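Local coordinates for uncharacterized protein 4E10_S0_1Z6NA_001 (T18) (Artificial gene, PDB 3LEF) that is a computationally designed epitope-scaffold with a thioredoxin-like fold, apparently meant to present the HIV 4E10 epitope and elicit antibodies against it, at residues 104-109 and 124-129; 142-145 and 149-152; 5-10 and 89-94. One frame throughout, in Å; residues are numbered along the deposited sequence. Where two conformers were deposited one is given.

Contact 1. Residues 104-109 and 124-129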
loop_
_atom_site.group_PDB
_atom_site.type_symbol
_atom_site.label_atom_id
_atom_site.label_comp_id
_atom_site.label_asym_id
_atom_site.label_seq_id
_atom_site.Cartn_x
_atom_site.Cartn_y
_atom_site.Cartn_z
ATOM N N LEU A 104 -0.456 -13.032 14.467
ATOM C CA LEU A 104 -1.085 -12.138 15.441
ATOM C C LEU A 104 -2.457 -12.630 15.876
ATOM O O LEU A 104 -3.042 -12.071 16.797
ATOM C CB LEU A 104 -1.226 -10.728 14.875
ATOM C CG LEU A 104 0.084 -10.030 14.519
ATOM C CD1 LEU A 104 -0.229 -8.747 13.832
ATOM C CD2 LEU A 104 0.935 -9.800 15.774
ATOM N N ALA A 105 -2.964 -13.667 15.212
ATOM C CA ALA A 105 -4.270 -14.241 15.548
ATOM C C ALA A 105 -5.378 -13.198 15.368
ATOM O O ALA A 105 -6.184 -12.967 16.278
ATOM C CB ALA A 105 -4.267 -14.798 16.981
ATOM N N LEU A 106 -5.386 -12.570 14.188
ATOM C CA LEU A 106 -6.398 -11.583 13.803
ATOM C C LEU A 106 -7.156 -12.074 12.582
ATOM O O LEU A 106 -6.548 -12.563 11.622
ATOM C CB LEU A 106 -5.755 -10.235 13.469
ATOM C CG LEU A 106 -5.157 -9.449 14.638
ATOM C CD1 LEU A 106 -4.392 -8.238 14.126
ATOM C CD2 LEU A 106 -6.249 -9.037 15.643
ATOM N N GLU A 107 -8.480 -11.943 12.622
ATOM C CA GLU A 107 -9.334 -12.323 11.502
ATOM C C GLU A 107 -9.368 -11.206 10.456
ATOM O O GLU A 107 -9.502 -11.472 9.261
ATOM C CB GLU A 107 -10.754 -12.621 11.992
ATOM C CG GLU A 107 -10.875 -13.865 12.880
ATOM C CD GLU A 107 -11.406 -15.086 12.132
ATOM O OE1 GLU A 107 -11.174 -15.175 10.907
ATOM O OE2 GLU A 107 -12.052 -15.953 12.771
ATOM N N ARG A 108 -9.260 -9.965 10.928
ATOM C CA ARG A 108 -9.258 -8.780 10.078
ATOM C C ARG A 108 -8.145 -7.850 10.566
ATOM O O ARG A 108 -7.675 -7.977 11.706
ATOM C CB ARG A 108 -10.608 -8.053 10.143
ATOM C CG ARG A 108 -11.794 -8.826 9.534
ATOM N N ILE A 109 -7.726 -6.923 9.708
ATOM C CA ILE A 109 -6.713 -5.945 10.070
ATOM C C ILE A 109 -7.361 -4.569 10.156
ATOM O O ILE A 109 -7.802 -4.023 9.151
ATOM C CB ILE A 109 -5.542 -5.928 9.053
ATOM C CG1 ILE A 109 -4.891 -7.314 8.951
ATOM C CG2 ILE A 109 -4.495 -4.869 9.430
ATOM C CD1 ILE A 109 -4.012 -7.716 10.130
ATOM N N LEU A 124 6.825 -6.868 21.606
ATOM C CA LEU A 124 6.533 -6.470 22.969
ATOM C C LEU A 124 5.031 -6.244 23.201
ATOM O O LEU A 124 4.526 -6.352 24.326
ATOM C CB LEU A 124 7.313 -5.199 23.296
ATOM C CG LEU A 124 8.829 -5.212 23.053
ATOM C CD1 LEU A 124 9.469 -3.985 23.695
ATOM C CD2 LEU A 124 9.488 -6.491 23.579
ATOM N N GLY A 125 4.313 -5.928 22.135
ATOM C CA GLY A 125 2.889 -5.644 22.246
ATOM C C GLY A 125 2.425 -4.837 21.062
ATOM O O GLY A 125 3.192 -4.581 20.136
ATOM N N ARG A 126 1.166 -4.420 21.089
ATOM C CA ARG A 126 0.601 -3.707 19.953
ATOM C C ARG A 126 -0.469 -2.675 20.321
ATOM O O ARG A 126 -1.108 -2.751 21.371
ATOM C CB ARG A 126 0.039 -4.715 18.953
ATOM C CG ARG A 126 -1.183 -5.442 19.460
ATOM C CD ARG A 126 -1.278 -6.824 18.855
ATOM N NE ARG A 126 -2.660 -7.280 18.803
ATOM C CZ ARG A 126 -3.035 -8.520 18.516
ATOM N NH1 ARG A 126 -2.130 -9.459 18.263
ATOM N NH2 ARG A 126 -4.331 -8.821 18.506
ATOM N N PHE A 127 -0.622 -1.711 19.418
ATOM C CA PHE A 127 -1.632 -0.656 19.464
ATOM C C PHE A 127 -2.487 -0.922 18.232
ATOM O O PHE A 127 -1.970 -1.180 17.163
ATOM C CB PHE A 127 -0.909 0.705 19.416
ATOM C CG PHE A 127 -1.781 1.891 19.091
ATOM C CD1 PHE A 127 -2.103 2.807 20.065
ATOM C CD2 PHE A 127 -2.199 2.136 17.806
ATOM C CE1 PHE A 127 -2.874 3.920 19.763
ATOM C CE2 PHE A 127 -2.963 3.234 17.498
ATOM C CZ PHE A 127 -3.297 4.127 18.472
ATOM N N VAL A 128 -3.794 -0.907 18.369
ATOM C CA VAL A 128 -4.650 -1.268 17.256
ATOM C C VAL A 128 -5.742 -0.233 17.048
ATOM O O VAL A 128 -6.611 -0.047 17.895
ATOM C CB VAL A 128 -5.283 -2.643 17.474
ATOM C CG1 VAL A 128 -6.162 -3.013 16.280
ATOM C CG2 VAL A 128 -4.196 -3.688 17.698
ATOM N N GLU A 129 -5.637 0.464 15.922
ATOM C CA GLU A 129 -6.645 1.390 15.429
ATOM C C GLU A 129 -6.700 2.681 16.236
ATOM O O GLU A 129 -6.493 3.760 15.678
ATOM C CB GLU A 129 -8.018 0.712 15.338
ATOM C CG GLU A 129 -8.967 1.381 14.343
ATOM C CD GLU A 129 -10.316 0.679 14.212
ATOM O OE1 GLU A 129 -10.737 -0.010 15.165
ATOM O OE2 GLU A 129 -10.967 0.826 13.150
#
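Arg126 reaches from its strand to the loop 104-109 and brings its guanidinium group against two leucines of the loop, both on the same side of its plane, where it meets polar backbone and apolar side chain at once. Its first torsion, 69°, sets CG between the backbone N and the carbonyl carbon, and the chain then runs extended from CG to NE. At the edge of the guanidinium, NH1 donates to Leu104 O at 3.1 Å, with an N-H...O angle of 157°. The donor lies in the carbonyl plane on a lone pair, whereas the oxygen sits slightly out of the guanidinium plane. Leu104 and Arg126 run alongside and antiparallel to each other, Leu104 CB 3.7 Å from Arg126 NH1.

This joins a loop to an outer strand of the mixed sheet in a thioredoxin-like fold: strand 123-128 runs antiparallel to 113-117, and Leu124 and Gly125 both face Val116 in a classic beta bulge. At the backbone angles of Gly125 a CB would press on Leu124 O, so glycine suits the place.

Leu106 comes from the opposite direction to Arg126 and lays CD1 over one face of the guanidinium, while CD2 comes to 3.5 Å from Arg126 NH2. A long arginine suits the site: its side chain touches Leu115 on strand 113-117 and, extended, carries its charged end across to the loop carbonyl. Leu104, buried, also packs on Leu113.

Contact 2. Residues 142-145 and 149-152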
loop_
_atom_site.group_PDB
_atom_site.type_symbol
_atom_site.label_atom_id
_atom_site.label_comp_id
_atom_site.label_asym_id
_atom_site.label_seq_id
_atom_site.Cartn_x
_atom_site.Cartn_y
_atom_site.Cartn_z
ATOM N N ILE A 142 -14.615 9.390 21.088
ATOM C CA ILE A 142 -14.298 9.185 19.673
ATOM C C ILE A 142 -14.374 10.508 18.914
ATOM O O ILE A 142 -13.590 10.763 18.027
ATOM C CB ILE A 142 -15.283 8.193 19.005
ATOM C CG1 ILE A 142 -15.278 6.829 19.719
ATOM C CG2 ILE A 142 -14.951 8.031 17.529
ATOM C CD1 ILE A 142 -16.450 5.942 19.331
ATOM N N THR A 143 -15.333 11.357 19.259
ATOM C CA THR A 143 -15.470 12.634 18.561
ATOM C C THR A 143 -14.320 13.601 18.838
ATOM O O THR A 143 -13.798 14.208 17.901
ATOM C CB THR A 143 -16.778 13.306 18.922
ATOM O OG1 THR A 143 -17.850 12.462 18.498
ATOM C CG2 THR A 143 -16.898 14.666 18.237
ATOM N N ALA A 144 -13.963 13.766 20.116
ATOM C CA ALA A 144 -12.766 14.547 20.516
ATOM C C ALA A 144 -11.483 13.986 19.918
ATOM O O ALA A 144 -10.586 14.729 19.521
ATOM C CB ALA A 144 -12.651 14.601 22.049
ATOM N N TYR A 145 -11.386 12.664 19.877
ATOM C CA TYR A 145 -10.287 11.963 19.190
ATOM C C TYR A 145 -10.175 12.331 17.698
ATOM O O TYR A 145 -9.093 12.644 17.193
ATOM C CB TYR A 145 -10.493 10.448 19.333
ATOM C CG TYR A 145 -9.732 9.594 18.333
ATOM C CD1 TYR A 145 -8.389 9.340 18.498
ATOM C CD2 TYR A 145 -10.372 9.037 17.236
ATOM C CE1 TYR A 145 -7.685 8.566 17.585
ATOM C CE2 TYR A 145 -9.695 8.270 16.328
ATOM C CZ TYR A 145 -8.340 8.032 16.509
ATOM O OH TYR A 145 -7.648 7.270 15.610
ATOM N N GLY A 149 -7.900 15.387 19.891
ATOM C CA GLY A 149 -7.783 15.678 21.324
ATOM C C GLY A 149 -7.239 14.519 22.145
ATOM O O GLY A 149 -7.229 14.578 23.376
ATOM N N HIS A 150 -6.790 13.463 21.464
ATOM C CA HIS A 150 -6.205 12.297 22.132
ATOM C C HIS A 150 -4.870 11.902 21.534
ATOM O O HIS A 150 -4.409 10.784 21.734
ATOM C CB HIS A 150 -7.149 11.099 22.074
ATOM C CG HIS A 150 -8.334 11.207 22.983
ATOM N ND1 HIS A 150 -8.296 10.816 24.305
ATOM C CD2 HIS A 150 -9.597 11.643 22.756
ATOM C CE1 HIS A 150 -9.483 11.018 24.851
ATOM N NE2 HIS A 150 -10.288 11.518 23.932
ATOM N N LEU A 151 -4.236 12.826 20.822
ATOM C CA LEU A 151 -2.961 12.561 20.160
ATOM C C LEU A 151 -1.907 12.057 21.125
ATOM O O LEU A 151 -1.077 11.208 20.789
ATOM C CB LEU A 151 -2.446 13.838 19.490
ATOM C CG LEU A 151 -3.242 14.307 18.274
ATOM C CD1 LEU A 151 -2.818 15.695 17.834
ATOM C CD2 LEU A 151 -3.062 13.318 17.143
ATOM N N GLU A 152 -1.920 12.620 22.324
ATOM C CA GLU A 152 -0.947 12.231 23.344
ATOM C C GLU A 152 -1.208 10.808 23.848
ATOM O O GLU A 152 -0.300 10.157 24.339
ATOM C CB GLU A 152 -0.900 13.246 24.505
ATOM C CG GLU A 152 -2.210 13.454 25.250
ATOM C CD GLU A 152 -2.122 14.544 26.315
ATOM O OE1 GLU A 152 -2.617 14.312 27.437
ATOM O OE2 GLU A 152 -1.558 15.626 26.031
#
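Helix 139-146 holds a WFDIT sequence, which matches the core of the 4E10 epitope and so probably marks this helix as the grafted segment; the contact lies where its last part turns back toward helix 151-163. Across that turn Gly149 N donates to Ala144 O at 2.8 Å, with an N-H...O angle of 152°. The donor is tilted 31° from the carbonyl plane. Glycine fits here because it brings no side chain to crowd the Ala144 carbonyl.

The other half of the contact belongs to His150 and Tyr145, whose side chains cross at about a right angle. The imidazole turns an edge to the helix: His150 CD2 comes to 3.5 Å from Tyr145 N, which lies in the ring plane, and to 3.7 Å from Tyr145 CB. This is packing of a ring carbon on the backbone and CB of Tyr145, without a hydrogen bond. A flat imidazole suits the place because it can slip edge-on against the helix backbone, and the small methyl of Ala144 lets it lie close. His150 CB, in turn, sits at the edge of the tyrosine ring, 4.2 Å from Tyr145 CD1. With CG anti to the backbone N (chi1 161°), Tyr145 carries its ring past the histidine toward helix 67-82. Its hydroxyl is bonded there to Asp68 OD1 and only weakly to Asn72 ND2; the side chain also packs on Ile71 of helix 67-82 and on Val134 of helix 132-135. Tyrosine is apt, being apolar along its ring and polar at the end that meets Asp68. His150 also packs on Val134, and its ring meets that of His153.

A bond from the amide of residue i+5 to the carbonyl of residue i at a helix C-terminus is of the 6→1 kind found in Schellman motifs, and is compatible with one here.

Contact 3. Residues 5-10 and 89-94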
loop_
_atom_site.group_PDB
_atom_site.type_symbol
_atom_site.label_atom_id
_atom_site.label_comp_id
_atom_site.label_asym_id
_atom_site.label_seq_id
_atom_site.Cartn_x
_atom_site.Cartn_y
_atom_site.Cartn_z
ATOM N N ALA A 5 11.810 -8.373 10.882
ATOM C CA ALA A 5 12.964 -7.619 10.351
ATOM C C ALA A 5 12.836 -7.358 8.856
ATOM O O ALA A 5 13.251 -6.312 8.351
ATOM C CB ALA A 5 14.270 -8.385 10.614
ATOM N N GLU A 6 12.294 -8.334 8.144
ATOM C CA GLU A 6 12.158 -8.220 6.708
ATOM C C GLU A 6 11.040 -7.247 6.391
ATOM O O GLU A 6 11.160 -6.440 5.460
ATOM C CB GLU A 6 11.913 -9.596 6.074
ATOM C CG GLU A 6 13.155 -10.484 6.087
ATOM C CD GLU A 6 12.861 -11.923 5.732
ATOM O OE1 GLU A 6 11.686 -12.317 5.836
ATOM O OE2 GLU A 6 13.808 -12.656 5.356
ATOM N N LEU A 7 9.970 -7.311 7.182
ATOM C CA LEU A 7 8.822 -6.421 7.003
ATOM C C LEU A 7 9.156 -4.971 7.346
ATOM O O LEU A 7 8.734 -4.047 6.657
ATOM C CB LEU A 7 7.631 -6.901 7.843
ATOM C CG LEU A 7 6.856 -8.103 7.280
ATOM C CD1 LEU A 7 5.647 -8.426 8.139
ATOM C CD2 LEU A 7 6.412 -7.859 5.836
ATOM N N PHE A 8 9.910 -4.772 8.419
ATOM C CA PHE A 8 10.346 -3.434 8.822
ATOM C C PHE A 8 11.327 -2.820 7.798
ATOM O O PHE A 8 11.413 -1.609 7.620
ATOM C CB PHE A 8 10.969 -3.512 10.223
ATOM C CG PHE A 8 11.338 -2.179 10.798
ATOM C CD1 PHE A 8 10.448 -1.484 11.587
ATOM C CD2 PHE A 8 12.591 -1.623 10.546
ATOM C CE1 PHE A 8 10.782 -0.260 12.110
ATOM C CE2 PHE A 8 12.926 -0.392 11.060
ATOM C CZ PHE A 8 12.022 0.288 11.843
ATOM N N ASP A 9 12.062 -3.670 7.107
ATOM C CA ASP A 9 13.020 -3.204 6.108
ATOM C C ASP A 9 12.298 -2.597 4.887
ATOM O O ASP A 9 12.682 -1.521 4.404
ATOM C CB ASP A 9 13.923 -4.369 5.711
ATOM C CG ASP A 9 14.979 -3.986 4.691
ATOM O OD1 ASP A 9 15.768 -3.048 4.960
ATOM O OD2 ASP A 9 15.030 -4.649 3.628
ATOM N N ILE A 10 11.242 -3.263 4.416
ATOM C CA ILE A 10 10.481 -2.778 3.261
ATOM C C ILE A 10 9.415 -1.754 3.655
ATOM O O ILE A 10 8.779 -1.145 2.790
ATOM C CB ILE A 10 9.813 -3.939 2.427
ATOM C CG1 ILE A 10 8.882 -4.798 3.281
ATOM C CG2 ILE A 10 10.861 -4.803 1.758
ATOM C CD1 ILE A 10 7.880 -5.586 2.463
ATOM N N ALA A 89 8.335 2.167 10.672
ATOM C CA ALA A 89 8.399 1.741 9.269
ATOM C C ALA A 89 6.992 1.277 8.925
ATOM O O ALA A 89 6.391 0.549 9.698
ATOM C CB ALA A 89 9.408 0.622 9.084
ATOM N N ILE A 90 6.443 1.759 7.809
ATOM C CA ILE A 90 5.018 1.549 7.501
ATOM C C ILE A 90 4.827 0.667 6.245
ATOM O O ILE A 90 5.359 0.964 5.157
ATOM C CB ILE A 90 4.247 2.895 7.371
ATOM C CG1 ILE A 90 4.590 3.826 8.553
ATOM C CG2 ILE A 90 2.754 2.655 7.378
ATOM C CD1 ILE A 90 4.190 5.263 8.358
ATOM N N ILE A 91 4.108 -0.446 6.432
ATOM C CA ILE A 91 3.711 -1.328 5.329
ATOM C C ILE A 91 2.193 -1.172 5.107
ATOM O O ILE A 91 1.519 -0.472 5.867
ATOM C CB ILE A 91 4.080 -2.823 5.582
ATOM C CG1 ILE A 91 3.324 -3.360 6.807
ATOM C CG2 ILE A 91 5.581 -2.986 5.730
ATOM C CD1 ILE A 91 3.557 -4.813 7.124
ATOM N N SER A 92 1.676 -1.794 4.047
ATOM C CA SER A 92 0.291 -1.606 3.655
ATOM C C SER A 92 -0.662 -2.455 4.487
ATOM O O SER A 92 -0.276 -3.459 5.057
ATOM C CB SER A 92 0.117 -1.917 2.159
ATOM O OG SER A 92 0.370 -3.285 1.863
ATOM N N LYS A 93 -1.912 -2.024 4.556
ATOM C CA LYS A 93 -2.997 -2.841 5.113
ATOM C C LYS A 93 -3.032 -4.200 4.398
ATOM O O LYS A 93 -2.995 -5.250 5.029
ATOM C CB LYS A 93 -4.326 -2.095 4.942
ATOM C CG LYS A 93 -5.578 -2.804 5.429
ATOM C CD LYS A 93 -6.829 -2.061 4.951
ATOM C CE LYS A 93 -8.134 -2.882 5.192
ATOM N N GLY A 94 -3.075 -4.177 3.071
ATOM C CA GLY A 94 -3.067 -5.411 2.278
ATOM C C GLY A 94 -1.964 -6.393 2.637
ATOM O O GLY A 94 -2.218 -7.584 2.720
#
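The methyl of Ala89 is the bump that fits a hollow on helix 4-10, walled by the carbonyl and the ring of Phe8. Ala89 CB lies 3.3 Å from Phe8 O and, as a CH-pi contact, 3.6 Å from the ring centroid, 19° off the ring normal. The methyl sits over the face but offset toward the rim, nearest CD1 and CE1. Phe8 starts out pointing away from the strand; its first torsion of -175° lays CG beside the carbonyl carbon, which brings the ring over the alanine. Alanine, with a single methyl, suits so close an approach to the ring face.

The axis of 5-10 crosses that of 89-91 at 94°, 7.1 Å at closest approach. This strand is an outer one of the thioredoxin-like sheet, paired in parallel with 56-61, and it runs into helix 93-99, where Ser92 at the N-cap bonds Arg95 N.

Two residues on, Ile91 points its branched side chain into the next hollow, between Leu7 and Ile10. Its CG2 touches Leu7 O at 3.5 Å and lies 4.5 Å from Ile10 CG1, whereas its longer arm places CD1 4.3 Å from Leu7 CD1. Beta branching serves well here, since it presents two arms to the helix at once. Ile90 points to the other side of the strand and packs on Val60, while Ile10 also packs on His20 of the second subunit.

Overall arrangement
Along the chain the contacts follow in series: contact 3 closes first, then contact 1, then contact 2. Contacts 1 and 3, with centres 14 Å apart, reach the two outermost strands of the same four-stranded sheet, 123-128 and 86-91, and touch through packing of Ile109 on Lys93. Contact 2 lies beyond the sheet. Its centre is 21 Å from that of contact 1, though Tyr145 packs on Glu129 at their margins, and 26 Å from that of contact 3, on the opposite side of the chain's centre. The second subunit reaches contact 3 but touches neither segment of contact 2, which may leave part of the probable epitope helix 139-146 open to an antibody.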